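Local coordinates for predicted ATPase of the ABC class (Vibrio vulnificus, PDB 5D6A), which probably hydrolyses ATP as a member of the ABC class and here holds the analogue AMP-PNP at the interface between two subunits, at residues Asp336-Gly339 and Ser340-Gln343; Pro386-Leu390 and Val391-Gly395; Ile407-Gly410 and Gly411-Asp414; Ser487-Gly491 and Lys492-Asp496; Asp558-Ala561 and Ala562-Arg565. All coordinates share one frame; numbering follows the deposited sequence.

Interaction 1 (Asp336-Gly339 and Ser340-Gln343). With NA (sodium ion), chain B; ANP (phosphoaminophosphonic acid-adenylate ester), chain C.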
# COMPACT_ATOMS: atom_id res chain seq x y z
N ASP A 336 15.07 -7.54 -5.82
CA ASP A 336 14.94 -6.16 -5.36
C ASP A 336 15.23 -5.24 -6.55
O ASP A 336 16.33 -4.69 -6.68
CB ASP A 336 15.92 -5.91 -4.21
CG ASP A 336 15.70 -4.57 -3.52
OD1 ASP A 336 15.03 -3.69 -4.09
OD2 ASP A 336 16.20 -4.40 -2.39
N ALA A 337 14.23 -5.07 -7.40
CA ALA A 337 14.36 -4.29 -8.63
C ALA A 337 14.32 -2.77 -8.46
O ALA A 337 13.58 -2.24 -7.63
CB ALA A 337 13.29 -4.71 -9.63
N SER A 338 15.12 -2.10 -9.28
CA SER A 338 15.23 -0.65 -9.31
C SER A 338 13.95 -0.01 -9.88
O SER A 338 12.99 -0.70 -10.21
CB SER A 338 16.45 -0.25 -10.16
OG SER A 338 16.49 1.14 -10.43
N GLY A 339 13.95 1.32 -10.00
CA GLY A 339 12.80 2.04 -10.53
C GLY A 339 12.65 1.85 -12.02
O GLY A 339 11.67 1.28 -12.49
N SER A 340 13.63 2.35 -12.77
CA SER A 340 13.63 2.22 -14.22
C SER A 340 13.67 0.76 -14.65
O SER A 340 13.13 0.39 -15.70
CB SER A 340 14.84 2.96 -14.82
OG SER A 340 16.06 2.41 -14.34
N THR A 341 14.32 -0.07 -13.84
CA THR A 341 14.44 -1.49 -14.14
C THR A 341 13.09 -2.17 -13.99
O THR A 341 12.70 -2.97 -14.84
CB THR A 341 15.45 -2.16 -13.20
OG1 THR A 341 16.72 -1.51 -13.32
CG2 THR A 341 15.60 -3.63 -13.55
N SER A 342 12.39 -1.87 -12.90
CA SER A 342 11.09 -2.47 -12.65
C SER A 342 10.05 -2.04 -13.67
O SER A 342 9.21 -2.83 -14.07
CB SER A 342 10.59 -2.12 -11.25
OG SER A 342 10.48 -0.72 -11.09
N GLN A 343 10.11 -0.79 -14.09
CA GLN A 343 9.14 -0.30 -15.06
C GLN A 343 9.43 -0.92 -16.43
O GLN A 343 8.50 -1.31 -17.13
CB GLN A 343 9.12 1.23 -15.12
CG GLN A 343 7.93 1.77 -15.89
CD GLN A 343 7.63 3.23 -15.61
OE1 GLN A 343 8.48 3.97 -15.10
NE2 GLN A 343 6.42 3.66 -15.93
NA NA B . 17.06 3.17 -11.61
PG ANP C . 16.73 4.28 -8.37
O1G ANP C . 17.13 5.24 -7.27
O2G ANP C . 15.26 3.92 -8.35
O3G ANP C . 17.25 4.71 -9.72
PB ANP C . 19.06 2.33 -8.74
O1B ANP C . 20.10 3.36 -8.42
O2B ANP C . 18.75 2.08 -10.20
N3B ANP C . 17.55 2.79 -7.97
PA ANP C . 18.99 0.29 -6.80
O1A ANP C . 19.82 0.66 -5.60
O2A ANP C . 17.50 0.55 -6.77
O3A ANP C . 19.62 0.95 -8.12
O5' ANP C . 19.18 -1.28 -7.09
C5' ANP C . 20.48 -1.84 -7.21
C4' ANP C . 20.44 -3.33 -6.92
O4' ANP C . 21.74 -3.76 -6.52
C3' ANP C . 19.49 -3.70 -5.79
O3' ANP C . 18.85 -4.95 -6.06
C2' ANP C . 20.38 -3.79 -4.57
O2' ANP C . 19.92 -4.80 -3.65
C1' ANP C . 21.75 -4.12 -5.14
N9 ANP C . 22.83 -3.37 -4.44
C8 ANP C . 22.84 -2.06 -4.13
N7 ANP C . 23.99 -1.73 -3.49
C5 ANP C . 24.74 -2.85 -3.39
C6 ANP C . 26.06 -3.20 -2.82
N6 ANP C . 26.83 -2.26 -2.23
N1 ANP C . 26.47 -4.49 -2.93
C2 ANP C . 25.71 -5.43 -3.52
N3 ANP C . 24.50 -5.17 -4.05
C4 ANP C . 23.97 -3.92 -4.02
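Two serines four residues apart are set in different staggered positions by their first torsions: Ser-338 OG is anti to its own backbone N (chi1 170°) and faces the nucleotide, whereas Ser-342 OG lies between backbone N and carbonyl carbon (chi1 59°) and folds back over the start of helix 339-352. From there Ser-342 OG lies 2.7 Å from Ser-338 O and equally close to Gly-339 O, with Glu-306 O a further partner, so one hydroxyl proton has several claimants. The helical bonds begin here: Ser-342 N reaches Ser-338 O at 3.0 Å from above the carbonyl plane, and Gln-343 N donates to Gly-339 O. Beside them, Thr-341 OG1 packs 3.4 Å from Ser-338 CB. On the nucleotide side, Ser-338 OG binds the sodium ion at 2.4 Å, sharing it with O3G and O2B of AMP-PNP. Asp-336 O accepts the ribose O3' at 2.6 Å, while Gly-339 N gives O2G a weak bond. Gly-270 and Lys-271 of the second subunit, in its apparent P-loop, hold the same nucleotide, consistent with the ABC signature loop of a sandwich dimer. Metal, ribose and gamma-phosphate are thus read by one short loop, whose helix N-terminus should favour the negative phosphates electrostatically.

Interaction 2 (Pro386-Leu390 and Val391-Gly395)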
# COMPACT_ATOMS: atom_id res chain seq x y z
N PRO A 386 24.22 4.04 -21.80
CA PRO A 386 22.95 4.67 -21.42
C PRO A 386 21.71 3.82 -21.71
O PRO A 386 21.65 3.13 -22.73
CB PRO A 386 22.93 5.95 -22.26
CG PRO A 386 23.79 5.65 -23.43
CD PRO A 386 24.87 4.75 -22.92
N ILE A 387 20.74 3.87 -20.80
CA ILE A 387 19.49 3.13 -20.95
C ILE A 387 18.69 3.74 -22.10
O ILE A 387 18.74 4.95 -22.32
CB ILE A 387 18.64 3.16 -19.65
CG1 ILE A 387 17.40 2.27 -19.78
CG2 ILE A 387 18.23 4.59 -19.29
CD1 ILE A 387 16.55 2.24 -18.53
N THR A 388 17.96 2.90 -22.84
CA THR A 388 17.14 3.36 -23.95
C THR A 388 15.76 3.77 -23.41
O THR A 388 14.96 2.91 -23.06
CB THR A 388 16.99 2.26 -25.02
OG1 THR A 388 18.29 1.85 -25.47
CG2 THR A 388 16.18 2.76 -26.21
N PRO A 389 15.49 5.09 -23.36
CA PRO A 389 14.22 5.56 -22.81
C PRO A 389 13.02 5.23 -23.69
O PRO A 389 13.16 5.11 -24.91
CB PRO A 389 14.42 7.08 -22.73
CG PRO A 389 15.36 7.38 -23.84
CD PRO A 389 16.27 6.19 -23.95
N LEU A 390 11.86 5.11 -23.06
CA LEU A 390 10.62 4.76 -23.76
C LEU A 390 10.37 5.62 -25.01
O LEU A 390 9.95 5.10 -26.04
CB LEU A 390 9.43 4.88 -22.81
CG LEU A 390 8.04 4.61 -23.40
CD1 LEU A 390 7.96 3.24 -24.04
CD2 LEU A 390 6.97 4.77 -22.32
N VAL A 391 10.65 6.91 -24.91
CA VAL A 391 10.44 7.83 -26.04
C VAL A 391 11.01 7.28 -27.36
O VAL A 391 10.45 7.51 -28.43
CB VAL A 391 11.01 9.24 -25.74
CG1 VAL A 391 12.51 9.18 -25.49
CG2 VAL A 391 10.69 10.21 -26.87
N ASP A 392 12.12 6.54 -27.27
CA ASP A 392 12.76 5.95 -28.45
C ASP A 392 12.09 4.64 -28.90
O ASP A 392 12.12 4.30 -30.08
CB ASP A 392 14.25 5.70 -28.19
CG ASP A 392 15.04 6.99 -27.95
OD1 ASP A 392 14.52 8.08 -28.25
OD2 ASP A 392 16.19 6.90 -27.48
N ARG A 393 11.49 3.92 -27.95
CA ARG A 393 10.84 2.64 -28.25
C ARG A 393 9.34 2.75 -28.45
O ARG A 393 8.76 1.99 -29.24
CB ARG A 393 11.11 1.63 -27.14
CG ARG A 393 12.58 1.27 -26.95
CD ARG A 393 13.16 0.62 -28.20
NE ARG A 393 14.50 0.10 -27.96
CZ ARG A 393 15.25 -0.51 -28.88
NH1 ARG A 393 14.80 -0.67 -30.12
NH2 ARG A 393 16.46 -0.95 -28.55
N ILE A 394 8.70 3.67 -27.75
CA ILE A 394 7.25 3.83 -27.83
C ILE A 394 6.74 3.92 -29.27
O ILE A 394 5.68 3.39 -29.59
CB ILE A 394 6.77 5.06 -27.03
CG1 ILE A 394 5.24 5.04 -26.88
CG2 ILE A 394 7.27 6.35 -27.66
CD1 ILE A 394 4.70 6.20 -26.09
N GLY A 395 7.49 4.60 -30.13
CA GLY A 395 7.12 4.74 -31.54
C GLY A 395 7.15 3.39 -32.23
O GLY A 395 6.28 3.08 -33.04
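Pro-389 and Leu-390 lead into the first turn of helix 390-401, where their carbonyls meet the amides of Asp-392, Arg-393 and Ile-394. The helix belongs to the connection between the parallel strands 357-361 and 404-408, a beta-alpha-beta crossover of the P-loop domain. Among the backbone bonds, Asp-392 N reaches Pro-389 O at 2.9 Å, with the donor above the carbonyl plane. Leu-390 O accepts two amides: Ile-394 N in a nearly straight bond of 2.6 Å (172° at the hydrogen), and Arg-393 N in a weak one.

Apolar packing runs along the same turn. Leu-390 carries CG anti to its backbone N (chi1 177°), which lays CD1 against Ile-394 CB at 3.7 Å, and the pair continues the core formed with Phe-369 and strand 404-408. On another side of the turn, the Pro-389 ring rests its CG 3.8 Å from Val-391 CG1.

The polar side chains touch carbon atoms of the loop. The carboxylate of Asp-392 brings OD2 to 3.6 Å from Pro-389 CD, beside the ring. Arg-393 bends at chi2 (-62°) and passes the methyl of Thr-388, while its NH1 bonds Gln-396 and its NE makes a weak bond to Asn-318 O. Thr-388 OG1 turns instead to Asn-321 ND2, while Thr-388 CG2, on the other branch, lies obliquely against the guanidinium, 3.6 Å from Arg-393 NE.

Interaction 3 (Ile407-Gly410 and Gly411-Asp414)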
# COMPACT_ATOMS: atom_id res chain seq x y z
N ILE A 407 -0.50 8.54 -22.44
CA ILE A 407 0.38 9.06 -21.40
C ILE A 407 -0.00 10.44 -20.87
O ILE A 407 -0.20 11.38 -21.64
CB ILE A 407 1.84 9.17 -21.92
CG1 ILE A 407 2.24 7.89 -22.65
CG2 ILE A 407 2.81 9.46 -20.78
CD1 ILE A 407 3.65 7.91 -23.19
N VAL A 408 -0.11 10.55 -19.54
CA VAL A 408 -0.38 11.82 -18.89
C VAL A 408 0.99 12.43 -18.66
O VAL A 408 1.84 11.83 -18.00
CB VAL A 408 -1.10 11.64 -17.54
CG1 VAL A 408 -1.13 12.95 -16.76
CG2 VAL A 408 -2.51 11.11 -17.75
N MSE A 409 1.22 13.62 -19.22
CA MSE A 409 2.53 14.26 -19.12
C MSE A 409 2.50 15.55 -18.34
O MSE A 409 2.31 15.53 -17.12
CB MSE A 409 3.05 14.47 -20.54
CG MSE A 409 3.22 13.14 -21.26
SE MSE A 409 5.05 12.98 -21.94
CE MSE A 409 5.07 14.59 -23.08
N GLY A 410 2.71 16.68 -19.02
CA GLY A 410 2.74 17.98 -18.36
C GLY A 410 4.12 18.35 -17.86
O GLY A 410 4.30 19.40 -17.24
N GLY A 411 5.11 17.49 -18.12
CA GLY A 411 6.49 17.73 -17.69
C GLY A 411 7.45 17.79 -18.86
O GLY A 411 7.97 18.86 -19.19
N SER A 412 7.70 16.63 -19.47
CA SER A 412 8.60 16.54 -20.62
C SER A 412 7.88 16.96 -21.90
O SER A 412 6.65 17.07 -21.91
CB SER A 412 9.13 15.11 -20.77
OG SER A 412 8.06 14.17 -20.87
N GLY A 413 8.63 17.20 -22.97
CA GLY A 413 8.04 17.63 -24.23
C GLY A 413 8.57 16.96 -25.48
O GLY A 413 8.07 17.21 -26.58
N ASP A 414 9.56 16.09 -25.34
CA ASP A 414 10.13 15.39 -26.50
C ASP A 414 9.20 14.30 -27.05
O ASP A 414 9.42 13.79 -28.15
CB ASP A 414 11.53 14.84 -26.18
CG ASP A 414 11.55 13.98 -24.93
OD1 ASP A 414 10.50 13.85 -24.27
OD2 ASP A 414 12.63 13.43 -24.61
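Met-409, present as selenomethionine, lays the outer end of its side chain along Ser-412, so that the selenium faces the hydroxyl and the terminal methyl faces the main chain. CG is anti to the carbonyl carbon, and bends at chi2 (-125°) and chi3 (-59°) curl the chain over the turn that follows strand 404-408. As a result SE comes to 3.4 Å from Ser-412 OG, and CE lies 3.2 Å from Ser-412 O. Beyond it, Met-409 CE approaches Gly-413 CA at 4.4 Å. Ser-412 meets the selenium because its OG is set between backbone N and carbonyl carbon (chi1 56°); the hydroxyl has its hydrogen bond outside this turn.

Between the two side chains the backbone turns through Gly-410 and Gly-411, and the positive phi of Gly-410 is one that glycine adopts readily. No hydrogen bond joins the two halves of this turn; Glu-362, just after strand 357-361, gives polar support, its OE2 accepting Ser-412 N and its OE1 accepting Gly-411 N weakly. Just upstream, Val-408 touches the nucleotide and packs on Lys-271 and Leu-275 of helix 271-280.

The position, at the end of a central strand of the ATPase sheet, is consistent with that of the switch (H-) loop in ABC proteins. With the side chain of Met-409 packed on Ser-412 and a carboxylate fastening two amides, the loop's shape would be tied to Glu-362, close to where Val-408 meets the nucleotide.

Interaction 4 (Ser487-Gly491 and Lys492-Asp496)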
# COMPACT_ATOMS: atom_id res chain seq x y z
N SER A 487 -2.55 -8.04 -1.25
CA SER A 487 -1.78 -9.27 -1.02
C SER A 487 -2.48 -10.55 -1.44
O SER A 487 -3.70 -10.65 -1.39
CB SER A 487 -1.39 -9.36 0.46
OG SER A 487 -0.66 -10.54 0.73
N LEU A 488 -1.67 -11.53 -1.83
CA LEU A 488 -2.15 -12.86 -2.23
C LEU A 488 -1.25 -13.92 -1.61
O LEU A 488 -0.05 -13.95 -1.87
CB LEU A 488 -2.14 -13.02 -3.75
CG LEU A 488 -2.43 -14.44 -4.25
CD1 LEU A 488 -3.76 -14.97 -3.73
CD2 LEU A 488 -2.38 -14.49 -5.77
N ARG A 489 -1.85 -14.80 -0.81
CA ARG A 489 -1.10 -15.86 -0.17
C ARG A 489 -1.28 -17.19 -0.91
O ARG A 489 -2.40 -17.64 -1.14
CB ARG A 489 -1.52 -16.02 1.29
CG ARG A 489 -0.73 -17.09 2.02
CD ARG A 489 -1.09 -17.18 3.48
NE ARG A 489 -0.35 -18.25 4.13
CZ ARG A 489 -0.39 -18.51 5.44
NH1 ARG A 489 -1.12 -17.75 6.25
NH2 ARG A 489 0.32 -19.52 5.93
N PHE A 490 -0.16 -17.80 -1.26
CA PHE A 490 -0.14 -19.07 -1.95
C PHE A 490 0.85 -19.93 -1.18
O PHE A 490 2.06 -19.87 -1.40
CB PHE A 490 0.28 -18.87 -3.41
CG PHE A 490 0.08 -20.07 -4.28
CD1 PHE A 490 -1.19 -20.42 -4.73
CD2 PHE A 490 1.16 -20.84 -4.69
CE1 PHE A 490 -1.38 -21.52 -5.54
CE2 PHE A 490 0.97 -21.94 -5.51
CZ PHE A 490 -0.30 -22.29 -5.93
N GLY A 491 0.32 -20.72 -0.24
CA GLY A 491 1.15 -21.54 0.63
C GLY A 491 1.70 -20.64 1.73
O GLY A 491 0.93 -19.98 2.43
N LYS A 492 3.02 -20.61 1.86
CA LYS A 492 3.68 -19.75 2.84
C LYS A 492 4.13 -18.44 2.17
O LYS A 492 4.58 -17.52 2.85
CB LYS A 492 4.88 -20.49 3.45
CG LYS A 492 4.48 -21.68 4.31
CD LYS A 492 5.60 -22.71 4.54
CE LYS A 492 6.82 -22.18 5.27
NZ LYS A 492 7.68 -21.28 4.45
N GLU A 493 3.98 -18.36 0.85
CA GLU A 493 4.42 -17.21 0.07
C GLU A 493 3.38 -16.10 -0.07
O GLU A 493 2.22 -16.37 -0.37
CB GLU A 493 4.83 -17.67 -1.33
CG GLU A 493 5.87 -18.78 -1.33
CD GLU A 493 7.15 -18.39 -0.63
OE1 GLU A 493 7.61 -17.25 -0.82
OE2 GLU A 493 7.70 -19.23 0.11
N PHE A 494 3.82 -14.86 0.15
CA PHE A 494 2.96 -13.69 0.04
C PHE A 494 3.39 -12.85 -1.15
O PHE A 494 4.56 -12.50 -1.26
CB PHE A 494 3.02 -12.84 1.31
CG PHE A 494 2.38 -13.49 2.50
CD1 PHE A 494 1.04 -13.27 2.78
CD2 PHE A 494 3.11 -14.32 3.33
CE1 PHE A 494 0.44 -13.86 3.88
CE2 PHE A 494 2.52 -14.92 4.43
CZ PHE A 494 1.18 -14.69 4.70
N THR A 495 2.44 -12.52 -2.02
CA THR A 495 2.72 -11.73 -3.21
C THR A 495 2.12 -10.34 -3.07
O THR A 495 0.93 -10.19 -2.83
CB THR A 495 2.13 -12.38 -4.47
OG1 THR A 495 2.65 -13.71 -4.61
CG2 THR A 495 2.47 -11.57 -5.71
N ASP A 496 2.96 -9.32 -3.23
CA ASP A 496 2.53 -7.94 -3.14
C ASP A 496 1.94 -7.50 -4.48
O ASP A 496 2.62 -7.51 -5.51
CB ASP A 496 3.72 -7.06 -2.75
CG ASP A 496 3.32 -5.62 -2.50
OD1 ASP A 496 2.15 -5.27 -2.75
OD2 ASP A 496 4.19 -4.84 -2.06
O HOH W 1 1.60 -15.68 -3.34
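Leu-488 O is gripped by two donors: Thr-495 N at 2.9 Å from the partner strand and a water at 2.8 Å. That water also donates to Glu-493 O at 3.1 Å and meets Thr-495 OG1 at 2.6 Å, which ties three points of the hairpin together on the face that carries Leu-488, Phe-490, Glu-493 and Thr-495. The strands 487-490 and 493-496 run antiparallel, with Leu-488/Thr-495 and Phe-490/Glu-493 as the hydrogen-bonded pairs. In the latter, Phe-490 N reaches Glu-493 O at 2.9 Å in a nearly straight bond, while the return bond from Glu-493 N is weak. A type II' turn closes the hairpin, with Gly-491 supplying the positive phi of its first corner.

On the other face, Arg-489 extends from CG to NE across the ring of Phe-494. Its CG sits over one ring face, offset toward the rim, in a CH-pi contact 4.2 Å from the centroid, and guanidinium and ring planes lie 41° apart. Ser-487 OG approaches the edge of the same ring, near its plane, 3.8 Å from Phe-494 CD1. The guanidinium of Arg-489 is held through its NE, which donates to Gly-491 O at 2.7 Å, an almost straight bond (169°) lying in the guanidinium plane.

Behind the hairpin, Leu-488 and Phe-490 pack on helices 506-519 and 468-475, Phe-490 edge-to-face on Trp-516. Fixed by its bond to Gly-491 O, Arg-489 can offer its aliphatic part to a solvent-exposed ring, and its charge would reinforce the polarity of the turn carbonyl.

Interaction 5 (Asp558-Ala561 and Ala562-Arg565)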
# COMPACT_ATOMS: atom_id res chain seq x y z
N ASP A 558 -3.50 -10.18 -15.72
CA ASP A 558 -3.36 -9.91 -14.29
C ASP A 558 -2.81 -11.13 -13.53
O ASP A 558 -2.03 -10.97 -12.59
CB ASP A 558 -4.69 -9.44 -13.69
CG ASP A 558 -5.09 -8.05 -14.17
OD1 ASP A 558 -4.20 -7.24 -14.51
OD2 ASP A 558 -6.30 -7.75 -14.19
N VAL A 559 -3.20 -12.33 -13.95
CA VAL A 559 -2.70 -13.56 -13.33
C VAL A 559 -1.19 -13.62 -13.54
O VAL A 559 -0.44 -13.96 -12.62
CB VAL A 559 -3.35 -14.81 -13.94
CG1 VAL A 559 -2.76 -16.08 -13.34
CG2 VAL A 559 -4.85 -14.80 -13.74
N MSE A 560 -0.75 -13.27 -14.75
CA MSE A 560 0.67 -13.24 -15.10
C MSE A 560 1.35 -12.18 -14.29
O MSE A 560 2.41 -12.43 -13.70
CB MSE A 560 0.87 -12.92 -16.58
CG MSE A 560 0.55 -14.11 -17.49
SE MSE A 560 1.66 -15.67 -17.02
CE MSE A 560 3.44 -14.91 -17.38
N ALA A 561 0.76 -10.99 -14.25
CA ALA A 561 1.33 -9.89 -13.48
C ALA A 561 1.59 -10.31 -12.04
O ALA A 561 2.67 -10.06 -11.50
CB ALA A 561 0.39 -8.68 -13.52
N ALA A 562 0.61 -10.96 -11.42
CA ALA A 562 0.74 -11.43 -10.04
C ALA A 562 1.82 -12.50 -9.95
O ALA A 562 2.61 -12.53 -9.01
CB ALA A 562 -0.58 -11.98 -9.54
N LEU A 563 1.85 -13.37 -10.95
CA LEU A 563 2.80 -14.46 -11.01
C LEU A 563 4.23 -13.95 -11.25
O LEU A 563 5.19 -14.52 -10.75
CB LEU A 563 2.37 -15.44 -12.10
CG LEU A 563 2.95 -16.85 -12.14
CD1 LEU A 563 2.80 -17.56 -10.80
CD2 LEU A 563 2.25 -17.64 -13.24
N ASN A 564 4.35 -12.85 -12.01
CA ASN A 564 5.65 -12.23 -12.28
C ASN A 564 6.26 -11.62 -11.03
O ASN A 564 7.46 -11.37 -10.99
CB ASN A 564 5.52 -11.12 -13.34
CG ASN A 564 5.16 -11.65 -14.71
OD1 ASN A 564 5.39 -12.81 -15.03
ND2 ASN A 564 4.61 -10.78 -15.55
N ARG A 565 5.42 -11.38 -10.02
CA ARG A 565 5.86 -10.78 -8.76
C ARG A 565 5.97 -11.78 -7.61
O ARG A 565 6.31 -11.40 -6.49
CB ARG A 565 4.93 -9.64 -8.37
CG ARG A 565 5.04 -8.46 -9.33
CD ARG A 565 3.92 -7.46 -9.17
NE ARG A 565 4.15 -6.30 -10.02
CZ ARG A 565 3.94 -6.27 -11.34
NH1 ARG A 565 4.20 -5.17 -12.02
NH2 ARG A 565 3.48 -7.34 -11.98
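Ala-561 O and Arg-565 NH2 meet at 2.9 Å, a side chain serving a carbonyl in the last turn of helix 556-564. The oxygen lies in the guanidinium plane, at its edge, but the donor stands above the carbonyl plane. Arg-565 gets there by running extended from CG to NE and then turning its guanidinium at chi4 (78°). Arg-565 N gives Ala-561 O a weak bond and reaches Ala-562 O at 3.2 Å, so the helix end is held by a mixture of main-chain and side-chain donors.

Earlier carbonyls have regular helical partners. Asp-558 O accepts Ala-562 N at 2.9 Å, Val-559 O accepts Leu-563 N at the same length, and Met-560 O accepts Asn-564 N at 2.6 Å. Asn-564 folds its amide group beside Met-560 O, yet the polar end is used otherwise: OD1 is bonded by Arg-462 NH2. Past the turn, Leu-563 O accepts Ser-569 OG. Near the other end of the helix, Asp-558 OD2 forms a salt bridge with Arg-555 NE.

Between the two segments the apolar pair is Met-560 SE (selenomethionine) with Leu-563 CD2, 4.3 Å apart; Met-560 CE also lies near Asn-564 OD1. Ala-562 and Leu-563 lie against Trp-516 of helix 506-519.

Arg-565 also reaches the P-loop domain: NH1 forms a salt bridge with Glu-306, and the guanidinium makes a cation-pi contact with Trp-346. One buried cation thereby joins a helix terminus to a carboxylate and an indole, and Glu-306 would partly offset the nearby charge of Arg-309.

Interactions 1, 2 and 3 form a chain of contacts through the ATPase core. Ser-340 CB of interaction 1 packs on Ile-387 CD1 of interaction 2 at 4.1 Å, and Ile-394 CD1 meets Ile-407 CD1 of interaction 3 at 3.5 Å. The two ends serve different nucleotides: interaction 1 binds AMP-PNP seated in the second subunit's apparent P-loop, whereas Val-408 lies beside the apparent P-loop of its own chain. Interactions 4 and 5, in the C-terminal region, touch through Thr-495 CG2 and Ala-562 O at 3.4 Å. Interaction 5 passes about 6 Å, nearest atoms, from interaction 1, and Glu-306 bridges them, its O meeting Ser-342 and its carboxylate Arg-565.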